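Local coordinates for protein meta cleavage compound hydrolase (Janthinobacterium, PDB 1J1I) that catalyses the hydrolytic cleavage of a carbon-carbon bond in the ring-opened meta-cleavage product of carbazole degradation, releasing anthranilate, at residues V21-Y30 with H94-M102; Y156-V167 with D179-A189. One frame throughout, in Å; residues are numbered along the deposited sequence.

Contact 1 of 2, residues V21-Y30 with H94-M102; sequences VNAGGVETRY and HLHDFIKAM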
loop_
_atom_site.group_PDB
_atom_site.type_symbol
_atom_site.label_atom_id
_atom_site.label_comp_id
_atom_site.label_asym_id
_atom_site.label_seq_id
_atom_site.Cartn_x
_atom_site.Cartn_y
_atom_site.Cartn_z
ATOM N N VAL A 21 -25.067 13.201 18.889
ATOM C CA VAL A 21 -26.027 13.652 17.894
ATOM C C VAL A 21 -27.148 12.626 17.749
ATOM O O VAL A 21 -26.937 11.436 17.952
ATOM C CB VAL A 21 -25.339 13.850 16.513
ATOM C CG1 VAL A 21 -24.835 12.512 15.974
ATOM C CG2 VAL A 21 -26.307 14.491 15.527
ATOM N N ASN A 22 -28.342 13.091 17.404
ATOM C CA ASN A 22 -29.465 12.183 17.214
ATOM C C ASN A 22 -29.417 11.650 15.779
ATOM O O ASN A 22 -29.704 12.378 14.828
ATOM C CB ASN A 22 -30.787 12.920 17.453
ATOM C CG ASN A 22 -31.980 11.984 17.482
ATOM O OD1 ASN A 22 -32.042 11.020 16.723
ATOM N ND2 ASN A 22 -32.945 12.276 18.353
ATOM N N ALA A 23 -29.044 10.384 15.620
ATOM C CA ALA A 23 -28.968 9.794 14.285
ATOM C C ALA A 23 -30.238 9.018 13.967
ATOM O O ALA A 23 -30.330 7.818 14.224
ATOM C CB ALA A 23 -27.731 8.881 14.168
ATOM N N GLY A 24 -31.223 9.728 13.419
ATOM C CA GLY A 24 -32.484 9.108 13.063
ATOM C C GLY A 24 -33.186 8.389 14.201
ATOM O O GLY A 24 -33.869 7.394 13.977
ATOM N N GLY A 25 -33.019 8.883 15.422
ATOM C CA GLY A 25 -33.668 8.246 16.553
ATOM C C GLY A 25 -32.702 7.563 17.495
ATOM O O GLY A 25 -33.062 7.229 18.621
ATOM N N VAL A 26 -31.474 7.347 17.039
ATOM C CA VAL A 26 -30.462 6.710 17.876
ATOM C C VAL A 26 -29.400 7.731 18.288
ATOM O O VAL A 26 -28.624 8.195 17.449
ATOM C CB VAL A 26 -29.768 5.533 17.131
ATOM C CG1 VAL A 26 -28.707 4.890 18.031
ATOM C CG2 VAL A 26 -30.804 4.488 16.722
ATOM N N GLU A 27 -29.377 8.104 19.569
ATOM C CA GLU A 27 -28.374 9.054 20.046
ATOM C C GLU A 27 -27.036 8.388 19.768
ATOM O O GLU A 27 -26.846 7.215 20.090
ATOM C CB GLU A 27 -28.497 9.317 21.554
ATOM C CG GLU A 27 -29.132 10.656 21.956
ATOM C CD GLU A 27 -28.843 11.795 20.984
ATOM O OE1 GLU A 27 -29.630 11.956 20.040
ATOM O OE2 GLU A 27 -27.838 12.520 21.159
ATOM N N THR A 28 -26.109 9.143 19.190
ATOM C CA THR A 28 -24.812 8.593 18.820
ATOM C C THR A 28 -23.652 9.425 19.338
ATOM O O THR A 28 -23.682 10.654 19.283
ATOM C CB THR A 28 -24.714 8.488 17.283
ATOM O OG1 THR A 28 -25.863 7.791 16.787
ATOM C CG2 THR A 28 -23.453 7.739 16.866
ATOM N N ARG A 29 -22.634 8.743 19.846
ATOM C CA ARG A 29 -21.451 9.404 20.374
ATOM C C ARG A 29 -20.312 9.348 19.373
ATOM O O ARG A 29 -20.062 8.308 18.761
ATOM C CB ARG A 29 -21.003 8.724 21.672
ATOM C CG ARG A 29 -19.701 9.264 22.254
ATOM C CD ARG A 29 -18.614 8.202 22.230
ATOM N NE ARG A 29 -17.476 8.572 23.066
ATOM C CZ ARG A 29 -16.516 7.730 23.433
ATOM N NH1 ARG A 29 -16.551 6.464 23.035
ATOM N NH2 ARG A 29 -15.527 8.151 24.210
ATOM N N TYR A 30 -19.624 10.470 19.202
ATOM C CA TYR A 30 -18.486 10.512 18.303
ATOM C C TYR A 30 -17.379 11.396 18.852
ATOM O O TYR A 30 -17.599 12.200 19.758
ATOM C CB TYR A 30 -18.892 10.995 16.900
ATOM C CG TYR A 30 -19.461 12.398 16.799
ATOM C CD1 TYR A 30 -20.793 12.662 17.131
ATOM C CD2 TYR A 30 -18.688 13.450 16.301
ATOM C CE1 TYR A 30 -21.345 13.942 16.960
ATOM C CE2 TYR A 30 -19.226 14.729 16.130
ATOM C CZ TYR A 30 -20.556 14.965 16.458
ATOM O OH TYR A 30 -21.098 16.219 16.264
ATOM N N HIS A 94 -27.860 2.664 10.670
ATOM C CA HIS A 94 -27.409 3.606 11.683
ATOM C C HIS A 94 -26.317 4.521 11.139
ATOM O O HIS A 94 -26.378 5.737 11.316
ATOM C CB HIS A 94 -26.885 2.878 12.928
ATOM C CG HIS A 94 -26.222 3.788 13.914
ATOM N ND1 HIS A 94 -24.876 3.723 14.200
ATOM C CD2 HIS A 94 -26.713 4.812 14.655
ATOM C CE1 HIS A 94 -24.565 4.663 15.074
ATOM N NE2 HIS A 94 -25.664 5.339 15.367
ATOM N N LEU A 95 -25.318 3.937 10.483
ATOM C CA LEU A 95 -24.228 4.728 9.924
ATOM C C LEU A 95 -24.793 5.703 8.893
ATOM O O LEU A 95 -24.371 6.860 8.819
ATOM C CB LEU A 95 -23.176 3.812 9.292
ATOM C CG LEU A 95 -22.006 4.478 8.557
ATOM C CD1 LEU A 95 -21.319 5.480 9.483
ATOM C CD2 LEU A 95 -21.009 3.406 8.103
ATOM N N HIS A 96 -25.755 5.237 8.105
ATOM C CA HIS A 96 -26.397 6.084 7.104
ATOM C C HIS A 96 -27.052 7.284 7.789
ATOM O O HIS A 96 -26.876 8.427 7.361
ATOM C CB HIS A 96 -27.450 5.275 6.329
ATOM C CG HIS A 96 -28.471 6.117 5.620
ATOM N ND1 HIS A 96 -29.545 6.686 6.270
ATOM C CD2 HIS A 96 -28.582 6.481 4.320
ATOM C CE1 HIS A 96 -30.278 7.359 5.399
ATOM N NE2 HIS A 96 -29.716 7.251 4.209
ATOM N N ASP A 97 -27.797 7.014 8.857
ATOM C CA ASP A 97 -28.488 8.060 9.600
ATOM C C ASP A 97 -27.509 9.025 10.273
ATOM O O ASP A 97 -27.747 10.234 10.309
ATOM C CB ASP A 97 -29.437 7.440 10.644
ATOM C CG ASP A 97 -30.566 6.623 10.010
ATOM O OD1 ASP A 97 -30.792 6.740 8.790
ATOM O OD2 ASP A 97 -31.243 5.865 10.733
ATOM N N PHE A 98 -26.404 8.500 10.797
ATOM C CA PHE A 98 -25.402 9.346 11.439
ATOM C C PHE A 98 -24.822 10.317 10.416
ATOM O O PHE A 98 -24.714 11.512 10.675
ATOM C CB PHE A 98 -24.278 8.497 12.035
ATOM C CG PHE A 98 -23.138 9.305 12.600
ATOM C CD1 PHE A 98 -21.953 9.449 11.888
ATOM C CD2 PHE A 98 -23.253 9.922 13.846
ATOM C CE1 PHE A 98 -20.887 10.195 12.402
ATOM C CE2 PHE A 98 -22.197 10.674 14.374
ATOM C CZ PHE A 98 -21.006 10.810 13.648
ATOM N N ILE A 99 -24.450 9.797 9.253
ATOM C CA ILE A 99 -23.896 10.641 8.202
ATOM C C ILE A 99 -24.872 11.764 7.849
ATOM O O ILE A 99 -24.491 12.933 7.803
ATOM C CB ILE A 99 -23.558 9.802 6.949
ATOM C CG1 ILE A 99 -22.358 8.895 7.259
ATOM C CG2 ILE A 99 -23.230 10.706 5.774
ATOM C CD1 ILE A 99 -22.058 7.878 6.186
ATOM N N LYS A 100 -26.133 11.408 7.620
ATOM C CA LYS A 100 -27.157 12.395 7.278
ATOM C C LYS A 100 -27.358 13.413 8.407
ATOM O O LYS A 100 -27.499 14.607 8.153
ATOM C CB LYS A 100 -28.489 11.696 6.991
ATOM C CG LYS A 100 -28.431 10.670 5.871
ATOM C CD LYS A 100 -28.031 11.302 4.552
ATOM C CE LYS A 100 -29.097 12.254 4.042
ATOM N NZ LYS A 100 -30.399 11.563 3.842
ATOM N N ALA A 101 -27.374 12.930 9.647
ATOM C CA ALA A 101 -27.568 13.792 10.810
ATOM C C ALA A 101 -26.406 14.758 11.034
ATOM O O ALA A 101 -26.583 15.829 11.625
ATOM C CB ALA A 101 -27.786 12.939 12.059
ATOM N N MET A 102 -25.214 14.376 10.584
ATOM C CA MET A 102 -24.049 15.238 10.738
ATOM C C MET A 102 -24.113 16.399 9.747
ATOM O O MET A 102 -24.864 16.364 8.774
ATOM C CB MET A 102 -22.756 14.440 10.540
ATOM C CG MET A 102 -22.390 13.559 11.732
ATOM S SD MET A 102 -22.179 14.508 13.267
ATOM C CE MET A 102 -20.571 15.236 12.986
HETATM O O HOH W 1 -30.476 5.101 13.196
#
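Phe-98 and His-94, one turn apart on helix 88-101, bury the most surface here, against the beta hairpin of strands 17-23 and 26-33 that forms one margin of the alpha/beta-hydrolase sheet. The hairpin closes through a type I' turn from Ala-23 to Val-26. Ala-23 is where the two backbones come nearest, its CA 4.6 Å from that of Phe-98, and its methyl lies against the Phe-98 backbone. With CG anti to the backbone N (chi1 174°), the Phe-98 ring is carried beyond Ala-23 to Val-21, Thr-28 and Tyr-30. Its CE2 then lies 3.6 Å from CG1 of Val-21, while CD2 meets the methyl of Thr-28. Farther out, the ring turns its edge to the face of Tyr-30 in an offset edge-to-face pair, centroids 5.5 Å apart and planes at 72°. Ile-69 and Met-71 of strand 67-71 also touch Phe-98, which places it between helix and sheet. Met-102, bent at chi2 and chi3, brings SD to 4.1 Å from the centroid of the Tyr-30 ring, a Met-aromatic contact approached obliquely. The polar part belongs to His-94. Its NE2 donates to Thr-28 OG1 over 2.8 Å, the oxygen lying only 9° from the imidazole plane, and that hydroxyl in turn donates to Val-26 O. Giving and receiving at once, the hydroxyl fixes the rotation of Thr-28 and ties the imidazole to the hairpin backbone. On the turn side, a water donates to both Ala-23 O and Asp-97 OD2, while the other carboxylate oxygen, Asp-97 OD1, accepts from His-96 ND1 at 2.8 Å on its anti side, tilted from the carboxylate plane.

Contact 2 of 2, residues Y156-V167 with D179-A189; sequences YDFTREGMVHLV and DAMINSRYTYA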
loop_
_atom_site.group_PDB
_atom_site.type_symbol
_atom_site.label_atom_id
_atom_site.label_comp_id
_atom_site.label_asym_id
_atom_site.label_seq_id
_atom_site.Cartn_x
_atom_site.Cartn_y
_atom_site.Cartn_z
ATOM N N TYR A 156 -14.484 -14.808 24.930
ATOM C CA TYR A 156 -14.187 -13.810 26.000
ATOM C C TYR A 156 -15.036 -14.094 27.234
ATOM O O TYR A 156 -16.257 -14.227 27.136
ATOM C CB TYR A 156 -14.476 -12.390 25.505
ATOM C CG TYR A 156 -14.099 -11.311 26.497
ATOM C CD1 TYR A 156 -14.936 -10.214 26.717
ATOM C CD2 TYR A 156 -12.907 -11.386 27.219
ATOM C CE1 TYR A 156 -14.598 -9.226 27.631
ATOM C CE2 TYR A 156 -12.559 -10.400 28.134
ATOM C CZ TYR A 156 -13.408 -9.324 28.337
ATOM O OH TYR A 156 -13.073 -8.357 29.255
ATOM N N ASP A 157 -14.386 -14.171 28.392
ATOM C CA ASP A 157 -15.069 -14.450 29.655
ATOM C C ASP A 157 -15.314 -13.201 30.504
ATOM O O ASP A 157 -15.741 -13.298 31.653
ATOM C CB ASP A 157 -14.260 -15.463 30.468
ATOM C CG ASP A 157 -12.829 -15.014 30.694
ATOM O OD1 ASP A 157 -12.626 -13.834 31.046
ATOM O OD2 ASP A 157 -11.908 -15.841 30.528
ATOM N N PHE A 158 -15.035 -12.033 29.935
ATOM C CA PHE A 158 -15.223 -10.757 30.620
ATOM C C PHE A 158 -14.412 -10.550 31.897
ATOM O O PHE A 158 -14.923 -10.040 32.895
ATOM C CB PHE A 158 -16.708 -10.520 30.909
ATOM C CG PHE A 158 -17.530 -10.299 29.675
ATOM C CD1 PHE A 158 -17.899 -11.370 28.866
ATOM C CD2 PHE A 158 -17.910 -9.015 29.299
ATOM C CE1 PHE A 158 -18.635 -11.166 27.703
ATOM C CE2 PHE A 158 -18.645 -8.799 28.138
ATOM C CZ PHE A 158 -19.008 -9.877 27.338
ATOM N N THR A 159 -13.145 -10.946 31.855
ATOM C CA THR A 159 -12.239 -10.767 32.980
ATOM C C THR A 159 -11.131 -9.870 32.443
ATOM O O THR A 159 -10.910 -9.826 31.232
ATOM C CB THR A 159 -11.619 -12.103 33.443
ATOM O OG1 THR A 159 -10.898 -12.701 32.356
ATOM C CG2 THR A 159 -12.703 -13.060 33.926
ATOM N N ARG A 160 -10.442 -9.146 33.319
ATOM C CA ARG A 160 -9.373 -8.278 32.848
ATOM C C ARG A 160 -8.319 -9.117 32.140
ATOM O O ARG A 160 -7.814 -8.733 31.085
ATOM C CB ARG A 160 -8.726 -7.511 34.000
ATOM C CG ARG A 160 -7.701 -6.499 33.511
ATOM C CD ARG A 160 -7.053 -5.735 34.645
ATOM N NE ARG A 160 -6.206 -4.654 34.148
ATOM C CZ ARG A 160 -5.136 -4.829 33.377
ATOM N NH1 ARG A 160 -4.770 -6.051 33.006
ATOM N NH2 ARG A 160 -4.433 -3.780 32.974
ATOM N N GLU A 161 -7.989 -10.265 32.725
ATOM C CA GLU A 161 -7.002 -11.157 32.132
ATOM C C GLU A 161 -7.480 -11.709 30.794
ATOM O O GLU A 161 -6.682 -11.920 29.883
ATOM C CB GLU A 161 -6.679 -12.309 33.085
ATOM C CG GLU A 161 -5.491 -12.027 33.983
ATOM C CD GLU A 161 -4.235 -11.725 33.187
ATOM O OE1 GLU A 161 -3.834 -12.575 32.363
ATOM O OE2 GLU A 161 -3.648 -10.639 33.383
ATOM N N GLY A 162 -8.782 -11.945 30.679
ATOM C CA GLY A 162 -9.322 -12.454 29.434
ATOM C C GLY A 162 -9.131 -11.423 28.339
ATOM O O GLY A 162 -8.904 -11.768 27.180
ATOM N N MET A 163 -9.220 -10.151 28.717
ATOM C CA MET A 163 -9.055 -9.045 27.782
ATOM C C MET A 163 -7.596 -8.952 27.342
ATOM O O MET A 163 -7.306 -8.636 26.189
ATOM C CB MET A 163 -9.482 -7.730 28.439
ATOM C CG MET A 163 -9.519 -6.541 27.490
ATOM S SD MET A 163 -10.623 -6.821 26.086
ATOM C CE MET A 163 -12.232 -6.479 26.832
ATOM N N VAL A 164 -6.679 -9.221 28.268
ATOM C CA VAL A 164 -5.257 -9.180 27.956
ATOM C C VAL A 164 -4.941 -10.266 26.938
ATOM O O VAL A 164 -4.243 -10.024 25.951
ATOM C CB VAL A 164 -4.387 -9.411 29.210
ATOM C CG1 VAL A 164 -2.930 -9.581 28.803
ATOM C CG2 VAL A 164 -4.523 -8.235 30.164
ATOM N N HIS A 165 -5.460 -11.468 27.182
ATOM C CA HIS A 165 -5.232 -12.587 26.276
ATOM C C HIS A 165 -5.808 -12.299 24.897
ATOM O O HIS A 165 -5.204 -12.644 23.886
ATOM C CB HIS A 165 -5.856 -13.872 26.829
ATOM C CG HIS A 165 -5.081 -14.489 27.954
ATOM N ND1 HIS A 165 -3.761 -14.866 27.828
ATOM C CD2 HIS A 165 -5.446 -14.813 29.217
ATOM C CE1 HIS A 165 -3.347 -15.395 28.966
ATOM N NE2 HIS A 165 -4.350 -15.375 29.825
ATOM N N LEU A 166 -6.975 -11.664 24.860
ATOM C CA LEU A 166 -7.619 -11.341 23.591
ATOM C C LEU A 166 -6.772 -10.372 22.771
ATOM O O LEU A 166 -6.531 -10.599 21.587
ATOM C CB LEU A 166 -9.015 -10.749 23.842
ATOM C CG LEU A 166 -9.896 -10.332 22.655
ATOM C CD1 LEU A 166 -9.385 -9.036 22.044
ATOM C CD2 LEU A 166 -9.929 -11.450 21.624
ATOM N N VAL A 167 -6.319 -9.291 23.399
ATOM C CA VAL A 167 -5.508 -8.304 22.697
ATOM C C VAL A 167 -4.212 -8.915 22.171
ATOM O O VAL A 167 -3.828 -8.670 21.029
ATOM C CB VAL A 167 -5.185 -7.096 23.599
ATOM C CG1 VAL A 167 -4.261 -6.130 22.871
ATOM C CG2 VAL A 167 -6.479 -6.389 23.995
ATOM N N ASP A 179 -1.474 -1.369 29.827
ATOM C CA ASP A 179 -2.473 -1.459 30.889
ATOM C C ASP A 179 -3.605 -0.436 30.783
ATOM O O ASP A 179 -4.780 -0.789 30.890
ATOM C CB ASP A 179 -1.796 -1.328 32.253
ATOM C CG ASP A 179 -1.061 -2.586 32.658
ATOM O OD1 ASP A 179 -0.320 -2.543 33.662
ATOM O OD2 ASP A 179 -1.231 -3.620 31.978
ATOM N N ALA A 180 -3.248 0.827 30.582
ATOM C CA ALA A 180 -4.241 1.887 30.465
ATOM C C ALA A 180 -5.255 1.545 29.380
ATOM O O ALA A 180 -6.462 1.692 29.573
ATOM C CB ALA A 180 -3.557 3.208 30.144
ATOM N N MET A 181 -4.753 1.085 28.238
ATOM C CA MET A 181 -5.608 0.721 27.116
ATOM C C MET A 181 -6.466 -0.491 27.468
ATOM O O MET A 181 -7.639 -0.561 27.098
ATOM C CB MET A 181 -4.750 0.434 25.878
ATOM C CG MET A 181 -5.540 0.002 24.655
ATOM S SD MET A 181 -5.875 -1.768 24.638
ATOM C CE MET A 181 -5.048 -2.251 23.121
ATOM N N ILE A 182 -5.880 -1.441 28.189
ATOM C CA ILE A 182 -6.605 -2.635 28.604
ATOM C C ILE A 182 -7.725 -2.264 29.578
ATOM O O ILE A 182 -8.862 -2.715 29.427
ATOM C CB ILE A 182 -5.664 -3.655 29.294
ATOM C CG1 ILE A 182 -4.700 -4.252 28.268
ATOM C CG2 ILE A 182 -6.484 -4.762 29.956
ATOM C CD1 ILE A 182 -5.384 -5.091 27.195
ATOM N N ASN A 183 -7.403 -1.439 30.571
ATOM C CA ASN A 183 -8.394 -1.028 31.566
ATOM C C ASN A 183 -9.553 -0.279 30.926
ATOM O O ASN A 183 -10.712 -0.507 31.268
ATOM C CB ASN A 183 -7.755 -0.140 32.639
ATOM C CG ASN A 183 -6.605 -0.821 33.352
ATOM O OD1 ASN A 183 -6.634 -2.028 33.589
ATOM N ND2 ASN A 183 -5.588 -0.046 33.708
ATOM N N SER A 184 -9.236 0.620 30.001
ATOM C CA SER A 184 -10.259 1.402 29.317
ATOM C C SER A 184 -11.221 0.490 28.557
ATOM O O SER A 184 -12.440 0.621 28.683
ATOM C CB SER A 184 -9.602 2.394 28.355
ATOM O OG SER A 184 -10.566 3.225 27.735
ATOM N N ARG A 185 -10.673 -0.438 27.775
ATOM C CA ARG A 185 -11.499 -1.364 27.004
ATOM C C ARG A 185 -12.300 -2.280 27.921
ATOM O O ARG A 185 -13.467 -2.570 27.659
ATOM C CB ARG A 185 -10.633 -2.208 26.056
ATOM C CG ARG A 185 -11.400 -3.332 25.360
ATOM C CD ARG A 185 -10.518 -4.135 24.407
ATOM N NE ARG A 185 -10.419 -3.523 23.088
ATOM C CZ ARG A 185 -11.024 -3.986 21.995
ATOM N NH1 ARG A 185 -11.775 -5.077 22.053
ATOM N NH2 ARG A 185 -10.880 -3.349 20.844
ATOM N N TYR A 186 -11.669 -2.738 28.995
ATOM C CA TYR A 186 -12.343 -3.617 29.942
ATOM C C TYR A 186 -13.507 -2.887 30.610
ATOM O O TYR A 186 -14.566 -3.471 30.839
ATOM C CB TYR A 186 -11.360 -4.104 31.012
ATOM C CG TYR A 186 -11.978 -5.083 31.982
ATOM C CD1 TYR A 186 -12.547 -6.271 31.528
ATOM C CD2 TYR A 186 -12.013 -4.816 33.350
ATOM C CE1 TYR A 186 -13.137 -7.167 32.406
ATOM C CE2 TYR A 186 -12.603 -5.711 34.240
ATOM C CZ TYR A 186 -13.164 -6.884 33.758
ATOM O OH TYR A 186 -13.756 -7.777 34.622
ATOM N N THR A 187 -13.305 -1.611 30.921
ATOM C CA THR A 187 -14.345 -0.808 31.551
ATOM C C THR A 187 -15.571 -0.719 30.643
ATOM O O THR A 187 -16.703 -0.861 31.108
ATOM C CB THR A 187 -13.838 0.615 31.875
ATOM O OG1 THR A 187 -12.802 0.539 32.865
ATOM C CG2 THR A 187 -14.973 1.481 32.405
ATOM N N TYR A 188 -15.348 -0.493 29.348
ATOM C CA TYR A 188 -16.455 -0.411 28.398
ATOM C C TYR A 188 -17.146 -1.761 28.236
ATOM O O TYR A 188 -18.370 -1.832 28.125
ATOM C CB TYR A 188 -15.969 0.054 27.021
ATOM C CG TYR A 188 -15.740 1.543 26.891
ATOM C CD1 TYR A 188 -14.453 2.061 26.751
ATOM C CD2 TYR A 188 -16.814 2.431 26.872
ATOM C CE1 TYR A 188 -14.240 3.430 26.589
ATOM C CE2 TYR A 188 -16.614 3.800 26.712
ATOM C CZ TYR A 188 -15.326 4.293 26.569
ATOM O OH TYR A 188 -15.124 5.644 26.400
ATOM N N ALA A 189 -16.357 -2.830 28.227
ATOM C CA ALA A 189 -16.885 -4.179 28.048
ATOM C C ALA A 189 -17.681 -4.697 29.240
ATOM O O ALA A 189 -18.531 -5.578 29.087
ATOM C CB ALA A 189 -15.742 -5.142 27.736
#
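Helices 160-170 and 179-190, in the region after strand 131-137, pack against each other; the axes of segments 160-167 and 179-189 approach to 9.8 Å at 117°. Arg-160, extended from CG to NE, enters a hole formed by Asp-179, Ile-182, Asn-183 and Tyr-186. Its guanidinium takes Asn-183 OD1 side-on, NE at 2.7 Å and NH2 at 2.9 Å, with the NE bond nearly in line with the C=O. NH2 also makes a long, weak salt bridge to Asp-179, and CG2 of Ile-182 covers one face of the group. Replacing Arg-160 with alanine would probably leave Asn-183 OD1 and the Asp-179 carboxylate without these partners and open a gap over Ile-182. In the alpha/beta-hydrolase fold such helices commonly build a lid over the catalytic domain, and Arg-185 lies about 8 Å, between side chains, from Ser-114, the probable nucleophile. Met-163 is the matching knob: bent at chi2 (58°) and chi3, it brings SD to 3.2 Å from Arg-185 CD and CE to 3.9 Å from Ala-189 CB. Ile-182 fits in the reverse direction, among Arg-160, Met-163, Val-164 and Val-167. Near the N-cap Thr-159, Tyr-186 OH donates to Phe-158 O from above the carbonyl plane, over 3.1 Å, and Arg-160 CB sits over the tyrosine face, 4.3 Å from its centroid.

Contact 1 closes at residue 102, before contact 2 opens at residue 156, and their centres lie 28 Å apart. They share no helix or strand: 21-30 with 94-102 joins the hairpin margin of the central sheet to helix 88-101, whereas 156-167 with 179-189 pairs two helices that follow strand 131-137. Strand 108-113 and helix 114-126, which begins at the probable nucleophile Ser-114, come between them in sequence. The two still touch at one point, where Arg-29 NH2 packs 3.4 Å from Tyr-188 OH. Arg-29 also pairs with Glu-18, Asp-72 and Glu-50, so one hairpin side chain links the sheet margin to the helical region near the active site.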